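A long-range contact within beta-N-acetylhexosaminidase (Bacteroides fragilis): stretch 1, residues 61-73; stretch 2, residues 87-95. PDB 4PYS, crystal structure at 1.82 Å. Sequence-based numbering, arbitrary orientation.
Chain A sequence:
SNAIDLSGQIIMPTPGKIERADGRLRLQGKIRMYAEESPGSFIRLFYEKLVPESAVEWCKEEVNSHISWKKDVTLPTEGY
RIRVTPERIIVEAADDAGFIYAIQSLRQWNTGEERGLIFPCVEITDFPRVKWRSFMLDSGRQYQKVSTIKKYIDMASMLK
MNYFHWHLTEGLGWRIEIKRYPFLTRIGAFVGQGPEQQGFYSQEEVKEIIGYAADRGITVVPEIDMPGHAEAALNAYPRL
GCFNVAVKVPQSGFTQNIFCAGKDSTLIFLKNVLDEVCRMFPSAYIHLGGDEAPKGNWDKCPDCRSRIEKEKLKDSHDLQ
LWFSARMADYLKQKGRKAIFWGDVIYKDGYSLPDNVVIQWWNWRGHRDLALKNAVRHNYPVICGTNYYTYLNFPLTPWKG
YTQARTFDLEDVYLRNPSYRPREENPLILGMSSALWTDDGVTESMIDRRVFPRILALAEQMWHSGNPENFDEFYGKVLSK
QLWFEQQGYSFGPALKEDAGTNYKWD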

ATOM      1  N   GLU A  61      26.713  28.554  -1.850  1.00 51.12           N
ATOM      2  CA  GLU A  61      26.905  28.721  -3.291  1.00 53.49           C
ATOM      3  C   GLU A  61      26.830  27.387  -4.024  1.00 49.93           C
ATOM      4  O   GLU A  61      27.638  26.490  -3.772  1.00 53.43           O
ATOM      5  CB  GLU A  61      28.247  29.398  -3.575  1.00 60.64           C
ATOM      6  CG  GLU A  61      28.292  30.864  -3.178  1.00 73.19           C
ATOM      7  CD  GLU A  61      27.323  31.707  -3.986  1.00 83.62           C
ATOM      8  OE1 GLU A  61      26.394  32.291  -3.388  1.00 87.74           O
ATOM      9  OE2 GLU A  61      27.488  31.784  -5.222  1.00 87.07           O
ATOM     10  N   GLU A  62      25.865  27.257  -4.931  1.00 43.50           N
ATOM     11  CA  GLU A  62      25.655  25.997  -5.642  1.00 40.54           C
ATOM     12  C   GLU A  62      26.894  25.532  -6.405  1.00 37.65           C
ATOM     13  O   GLU A  62      27.174  24.330  -6.476  1.00 39.76           O
ATOM     14  CB  GLU A  62      24.460  26.094  -6.601  1.00 38.92           C
ATOM     15  CG  GLU A  62      24.220  24.813  -7.389  1.00 37.24           C
ATOM     16  CD  GLU A  62      23.014  24.888  -8.305  1.00 37.02           C
ATOM     17  OE1 GLU A  62      22.404  25.974  -8.398  1.00 41.68           O
ATOM     18  OE2 GLU A  62      22.685  23.857  -8.931  1.00 39.01           O
ATOM     19  N   VAL A  63      27.634  26.484  -6.968  1.00 40.56           N
ATOM     20  CA  VAL A  63      28.761  26.158  -7.834  1.00 47.59           C
ATOM     21  C   VAL A  63      29.817  25.321  -7.096  1.00 52.70           C
ATOM     22  O   VAL A  63      30.503  24.494  -7.702  1.00 50.73           O
ATOM     23  CB  VAL A  63      29.379  27.433  -8.468  1.00 45.58           C
ATOM     24  CG1 VAL A  63      30.124  28.244  -7.431  1.00 47.40           C
ATOM     25  CG2 VAL A  63      30.300  27.061  -9.615  1.00 50.42           C
ATOM     26  N   ASN A  64      29.911  25.512  -5.782  1.00 46.84           N
ATOM     27  CA  ASN A  64      30.881  24.785  -4.965  1.00 44.19           C
ATOM     28  C   ASN A  64      30.394  23.436  -4.452  1.00 47.50           C
ATOM     29  O   ASN A  64      31.142  22.715  -3.788  1.00 52.84           O
ATOM     30  CB  ASN A  64      31.312  25.640  -3.778  1.00 48.28           C
ATOM     31  CG  ASN A  64      32.012  26.906  -4.203  1.00 55.56           C
ATOM     32  OD1 ASN A  64      32.743  26.918  -5.195  1.00 56.10           O
ATOM     33  ND2 ASN A  64      31.793  27.985  -3.456  1.00 59.76           N
ATOM     34  N   SER A  65      29.144  23.101  -4.747  1.00 38.16           N
ATOM     35  CA  SER A  65      28.564  21.848  -4.269  1.00 36.11           C
ATOM     36  C   SER A  65      28.856  20.675  -5.214  1.00 36.95           C
ATOM     37  O   SER A  65      29.118  20.873  -6.403  1.00 43.87           O
ATOM     38  CB  SER A  65      27.055  22.003  -4.054  1.00 38.75           C
ATOM     39  OG  SER A  65      26.345  21.997  -5.286  1.00 42.63           O
ATOM     40  N   HIS A  66      28.845  19.466  -4.657  1.00 35.34           N
ATOM     41  CA  HIS A  66      28.970  18.215  -5.405  1.00 33.96           C
ATOM     42  C   HIS A  66      27.591  17.732  -5.835  1.00 32.23           C
ATOM     43  O   HIS A  66      27.441  17.058  -6.858  1.00 34.49           O
ATOM     44  CB  HIS A  66      29.565  17.108  -4.519  1.00 40.39           C
ATOM     45  CG  HIS A  66      30.969  17.361  -4.063  1.00 49.13           C
ATOM     46  ND1 HIS A  66      31.309  17.464  -2.731  1.00 54.63           N
ATOM     47  CD2 HIS A  66      32.124  17.502  -4.759  1.00 55.16           C
ATOM     48  CE1 HIS A  66      32.609  17.674  -2.625  1.00 56.04           C
ATOM     49  NE2 HIS A  66      33.127  17.701  -3.842  1.00 61.23           N
ATOM     50  N   ILE A  67      26.591  18.029  -5.013  1.00 30.08           N
ATOM     51  CA  ILE A  67      25.216  17.638  -5.307  1.00 25.26           C
ATOM     52  C   ILE A  67      24.299  18.818  -5.051  1.00 33.63           C
ATOM     53  O   ILE A  67      24.364  19.428  -3.989  1.00 32.00           O
ATOM     54  CB  ILE A  67      24.745  16.475  -4.410  1.00 26.24           C
ATOM     55  CG1 ILE A  67      25.699  15.284  -4.521  1.00 28.26           C
ATOM     56  CG2 ILE A  67      23.325  16.071  -4.783  1.00 29.49           C
ATOM     57  CD1 ILE A  67      25.308  14.098  -3.618  1.00 29.98           C
ATOM     58  N   SER A  68      23.458  19.161  -6.023  1.00 28.69           N
ATOM     59  CA  SER A  68      22.452  20.189  -5.785  1.00 31.89           C
ATOM     60  C   SER A  68      21.045  19.649  -5.982  1.00 28.14           C
ATOM     61  O   SER A  68      20.804  18.740  -6.786  1.00 27.65           O
ATOM     62  CB  SER A  68      22.692  21.454  -6.616  1.00 38.90           C
ATOM     63  OG  SER A  68      22.960  21.154  -7.963  1.00 43.63           O
ATOM     64  N   TRP A  69      20.123  20.199  -5.207  1.00 24.03           N
ATOM     65  CA  TRP A  69      18.742  19.743  -5.189  1.00 23.95           C
ATOM     66  C   TRP A  69      17.897  20.927  -5.623  1.00 28.77           C
ATOM     67  O   TRP A  69      17.765  21.903  -4.882  1.00 29.30           O
ATOM     68  CB  TRP A  69      18.378  19.310  -3.768  1.00 26.85           C
ATOM     69  CG  TRP A  69      19.288  18.226  -3.239  1.00 29.72           C
ATOM     70  CD1 TRP A  69      20.495  18.396  -2.617  1.00 32.48           C
ATOM     71  CD2 TRP A  69      19.066  16.809  -3.304  1.00 27.40           C
ATOM     72  NE1 TRP A  69      21.034  17.172  -2.291  1.00 27.78           N
ATOM     73  CE2 TRP A  69      20.177  16.183  -2.706  1.00 28.29           C
ATOM     74  CE3 TRP A  69      18.038  16.010  -3.816  1.00 26.04           C
ATOM     75  CZ2 TRP A  69      20.278  14.787  -2.590  1.00 29.75           C
ATOM     76  CZ3 TRP A  69      18.140  14.619  -3.703  1.00 24.41           C
ATOM     77  CH2 TRP A  69      19.250  14.026  -3.098  1.00 27.13           C
ATOM     78  N   LYS A  70      17.361  20.862  -6.840  1.00 24.92           N
ATOM     79  CA  LYS A  70      16.730  22.029  -7.446  1.00 24.47           C
ATOM     80  C   LYS A  70      15.290  21.743  -7.837  1.00 26.01           C
ATOM     81  O   LYS A  70      14.943  20.623  -8.169  1.00 28.46           O
ATOM     82  CB  LYS A  70      17.507  22.459  -8.695  1.00 29.99           C
ATOM     83  CG  LYS A  70      18.997  22.668  -8.460  1.00 35.43           C
ATOM     84  CD  LYS A  70      19.326  24.104  -8.168  1.00 45.94           C
ATOM     85  CE  LYS A  70      19.377  24.899  -9.465  1.00 40.46           C
ATOM     86  NZ  LYS A  70      20.009  26.198  -9.267  1.00 37.41           N
ATOM     87  N   LYS A  71      14.452  22.766  -7.806  1.00 26.69           N
ATOM     88  CA  LYS A  71      13.081  22.593  -8.239  1.00 25.98           C
ATOM     89  C   LYS A  71      12.982  22.822  -9.749  1.00 26.82           C
ATOM     90  O   LYS A  71      13.574  23.767 -10.287  1.00 31.06           O
ATOM     91  CB  LYS A  71      12.166  23.571  -7.498  1.00 27.84           C
ATOM     92  CG  LYS A  71      10.677  23.348  -7.759  1.00 41.31           C
ATOM     93  CD  LYS A  71       9.846  24.478  -7.153  1.00 52.81           C
ATOM     94  CE  LYS A  71       8.360  24.173  -7.178  1.00 53.82           C
ATOM     95  N   ASP A  72      12.250  21.947 -10.428  1.00 29.62           N
ATOM     96  CA  ASP A  72      11.900  22.182 -11.822  1.00 28.74           C
ATOM     97  C   ASP A  72      10.383  22.069 -11.936  1.00 25.01           C
ATOM     98  O   ASP A  72       9.838  20.955 -11.939  1.00 27.36           O
ATOM     99  CB  ASP A  72      12.600  21.161 -12.727  1.00 25.17           C
ATOM    100  CG  ASP A  72      12.230  21.324 -14.197  1.00 33.27           C
ATOM    101  OD1 ASP A  72      11.441  22.236 -14.524  1.00 30.60           O
ATOM    102  OD2 ASP A  72      12.740  20.535 -15.029  1.00 30.56           O
ATOM    103  N   VAL A  73       9.716  23.218 -12.029  1.00 28.00           N
ATOM    104  CA  VAL A  73       8.254  23.262 -12.078  1.00 31.69           C
ATOM    105  C   VAL A  73       7.669  22.656 -13.349  1.00 33.89           C
ATOM    106  O   VAL A  73       6.461  22.447 -13.420  1.00 32.02           O
ATOM    107  CB  VAL A  73       7.686  24.691 -11.900  1.00 35.78           C
ATOM    108  CG1 VAL A  73       8.010  25.225 -10.521  1.00 43.46           C
ATOM    109  CG2 VAL A  73       8.203  25.639 -12.983  1.00 35.57           C
ATOM    110  N   GLU A  87      31.767  16.329 -12.741  1.00 41.35           N
ATOM    111  CA  GLU A  87      31.987  17.346 -11.711  1.00 41.13           C
ATOM    112  C   GLU A  87      30.943  17.375 -10.595  1.00 38.02           C
ATOM    113  O   GLU A  87      31.261  17.725  -9.460  1.00 40.70           O
ATOM    114  CB  GLU A  87      32.099  18.738 -12.342  1.00 49.88           C
ATOM    115  N   ARG A  88      29.701  17.012 -10.903  1.00 37.05           N
ATOM    116  CA  ARG A  88      28.628  17.180  -9.927  1.00 29.31           C
ATOM    117  C   ARG A  88      27.400  16.353 -10.269  1.00 30.51           C
ATOM    118  O   ARG A  88      27.312  15.766 -11.348  1.00 32.41           O
ATOM    119  CB  ARG A  88      28.219  18.654  -9.861  1.00 32.81           C
ATOM    120  CG  ARG A  88      27.567  19.147 -11.153  1.00 34.31           C
ATOM    121  CD  ARG A  88      27.147  20.609 -11.082  1.00 36.49           C
ATOM    122  NE  ARG A  88      28.284  21.523 -11.063  1.00 44.51           N
ATOM    123  CZ  ARG A  88      28.681  22.186  -9.983  1.00 45.19           C
ATOM    124  NH1 ARG A  88      29.717  23.003 -10.046  1.00 46.92           N
ATOM    125  NH2 ARG A  88      28.029  22.036  -8.839  1.00 44.17           N
ATOM    126  N   ILE A  89      26.464  16.303  -9.322  1.00 27.95           N
ATOM    127  CA  ILE A  89      25.139  15.764  -9.567  1.00 25.37           C
ATOM    128  C   ILE A  89      24.144  16.895  -9.418  1.00 27.82           C
ATOM    129  O   ILE A  89      24.209  17.667  -8.460  1.00 33.23           O
ATOM    130  CB  ILE A  89      24.754  14.686  -8.544  1.00 25.44           C
ATOM    131  CG1 ILE A  89      25.815  13.599  -8.493  1.00 30.73           C
ATOM    132  CG2 ILE A  89      23.389  14.090  -8.883  1.00 26.17           C
ATOM    133  CD1 ILE A  89      25.469  12.444  -7.567  1.00 31.08           C
ATOM    134  N   ILE A  90      23.245  17.011 -10.382  1.00 25.41           N
ATOM    135  CA  ILE A  90      22.126  17.929 -10.256  1.00 25.99           C
ATOM    136  C   ILE A  90      20.859  17.112 -10.212  1.00 25.36           C
ATOM    137  O   ILE A  90      20.554  16.378 -11.157  1.00 25.22           O
ATOM    138  CB  ILE A  90      22.053  18.882 -11.439  1.00 26.32           C
ATOM    139  CG1 ILE A  90      23.335  19.707 -11.507  1.00 31.94           C
ATOM    140  CG2 ILE A  90      20.852  19.821 -11.304  1.00 25.61           C
ATOM    141  CD1 ILE A  90      23.443  20.500 -12.753  1.00 38.22           C
ATOM    142  N   VAL A  91      20.128  17.227  -9.110  1.00 25.69           N
ATOM    143  CA  VAL A  91      18.862  16.524  -8.967  1.00 22.21           C
ATOM    144  C   VAL A  91      17.751  17.554  -9.036  1.00 25.16           C
ATOM    145  O   VAL A  91      17.766  18.543  -8.302  1.00 26.40           O
ATOM    146  CB  VAL A  91      18.760  15.797  -7.613  1.00 25.89           C
ATOM    147  CG1 VAL A  91      17.453  15.008  -7.540  1.00 24.11           C
ATOM    148  CG2 VAL A  91      19.949  14.865  -7.409  1.00 23.47           C
ATOM    149  N   GLU A  92      16.794  17.332  -9.927  1.00 20.93           N
ATOM    150  CA  GLU A  92      15.654  18.237 -10.041  1.00 22.10           C
ATOM    151  C   GLU A  92      14.359  17.486  -9.802  1.00 20.09           C
ATOM    152  O   GLU A  92      14.243  16.323 -10.183  1.00 22.65           O
ATOM    153  CB  GLU A  92      15.605  18.877 -11.424  1.00 25.06           C
ATOM    154  CG  GLU A  92      16.770  19.791 -11.702  1.00 25.83           C
ATOM    155  CD  GLU A  92      16.845  20.168 -13.154  1.00 38.88           C
ATOM    156  OE1 GLU A  92      17.214  19.309 -13.985  1.00 32.07           O
ATOM    157  OE2 GLU A  92      16.521  21.326 -13.456  1.00 37.78           O
ATOM    158  N   ALA A  93      13.386  18.159  -9.188  1.00 20.47           N
ATOM    159  CA  ALA A  93      12.067  17.564  -8.966  1.00 20.25           C
ATOM    160  C   ALA A  93      11.012  18.650  -8.915  1.00 25.06           C
ATOM    161  O   ALA A  93      11.323  19.803  -8.635  1.00 24.06           O
ATOM    162  CB  ALA A  93      12.058  16.749  -7.667  1.00 22.69           C
ATOM    163  N   ALA A  94       9.754  18.304  -9.184  1.00 24.19           N
ATOM    164  CA  ALA A  94       8.696  19.310  -9.052  1.00 31.44           C
ATOM    165  C   ALA A  94       8.152  19.379  -7.632  1.00 28.18           C
ATOM    166  O   ALA A  94       7.543  20.374  -7.239  1.00 31.43           O
ATOM    167  CB  ALA A  94       7.566  19.049 -10.045  1.00 36.19           C
ATOM    168  N   ASP A  95       8.367  18.319  -6.865  1.00 26.20           N
ATOM    169  CA  ASP A  95       7.829  18.244  -5.505  1.00 29.16           C
ATOM    170  C   ASP A  95       8.683  17.310  -4.659  1.00 29.58           C
ATOM    171  O   ASP A  95       9.600  16.667  -5.168  1.00 23.87           O
ATOM    172  CB  ASP A  95       6.369  17.762  -5.540  1.00 28.62           C
ATOM    173  CG  ASP A  95       6.181  16.526  -6.424  1.00 33.85           C
ATOM    174  OD1 ASP A  95       6.932  15.552  -6.258  1.00 31.58           O
ATOM    175  OD2 ASP A  95       5.303  16.537  -7.313  1.00 36.26           O
TER
HETATM  176  O   HOH W   1      25.945  20.534  -7.809  1.00 36.57           O
HETATM  177  O   HOH W   2      15.457  23.465 -12.380  1.00 40.36           O

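Two neighbouring parallel β-strands, 67–71 and 89–93, are zipped together by a backbone ladder, packed through an apolar face, and locked at the N-terminal end by an arginine that reaches into a 3-10 turn. The strands run with their N-to-C directions 24° apart, and together the two stretches bury 772 Å².

The ladder follows the parallel rule: on the second strand, alternate residues use both their own N and O toward the partner strand, each bonding to the two residues that flank its register partner. Ile89 N donates to His66 O (2.8 Å), and Ile89 O accepts from Ser68 N (3.0 Å). Val91 repeats the pattern, its N to Ser68 O at 2.9 Å and its O from Lys70 N at 2.8 Å. Ala93 closes the series, with Ala93 N to Lys70 O at 3.1 Å and Asp72 N to Ala93 O at 2.9 Å. The two outermost acceptor and donor positions, His66 and Asp72, lie just outside the strand, so the ladder runs one residue beyond strand 67–71 at each end.

Side chains alternate between two faces. Ile67, Trp69, Ile89 and Val91 form a buried apolar face, joined there by Lys71 and Ala93. Ile67 CG1 meets Ile89 CD1 at 4.2 Å, and β-branched residues suit such positions because their bulk begins at CB. The indole of Trp69 swings back toward the second strand, bringing CE3 to 3.9 Å from Val91 CB, while Val91 CG2 lies over one face of the ring. The first stretch covers 80 Å² of Val91 as a whole.

The other face is more polar. Ser68 sits beside Ile90, with OG 3.8 Å from Ile90 CG1, and its hydroxyl donates to Glu62 OE2 (2.9 Å). Glu62 OE1 takes the ammonium group of Lys70 in a salt bridge (NZ to OE1, 2.6 Å), so the extended side chain of Glu62 ties the turn to the strand that follows it, one carboxylate oxygen to each partner. Lys70 CB also packs 4.1 Å from Glu92 CG, using the aliphatic part of both chains. Farther along, water 2 donates to Lys71 O and to Glu92 OE2, bridging the stretches. Nearby, the like charges Asp72 OD2 and Glu92 OE2 stand 4.2 Å apart.

Arg88, of which the first stretch covers 90 Å², is the lock. Its chain bends at chi1 and chi3, both p, to present the guanidinium to carbonyls of the turn: NH1 donates almost straight to Val63 O (2.9 Å, 177°), and NH2 makes a weak bond to Glu62 O (3.4 Å). NH2 also donates to water 1, which in turn donates to Ser65 OG and Ser68 OG.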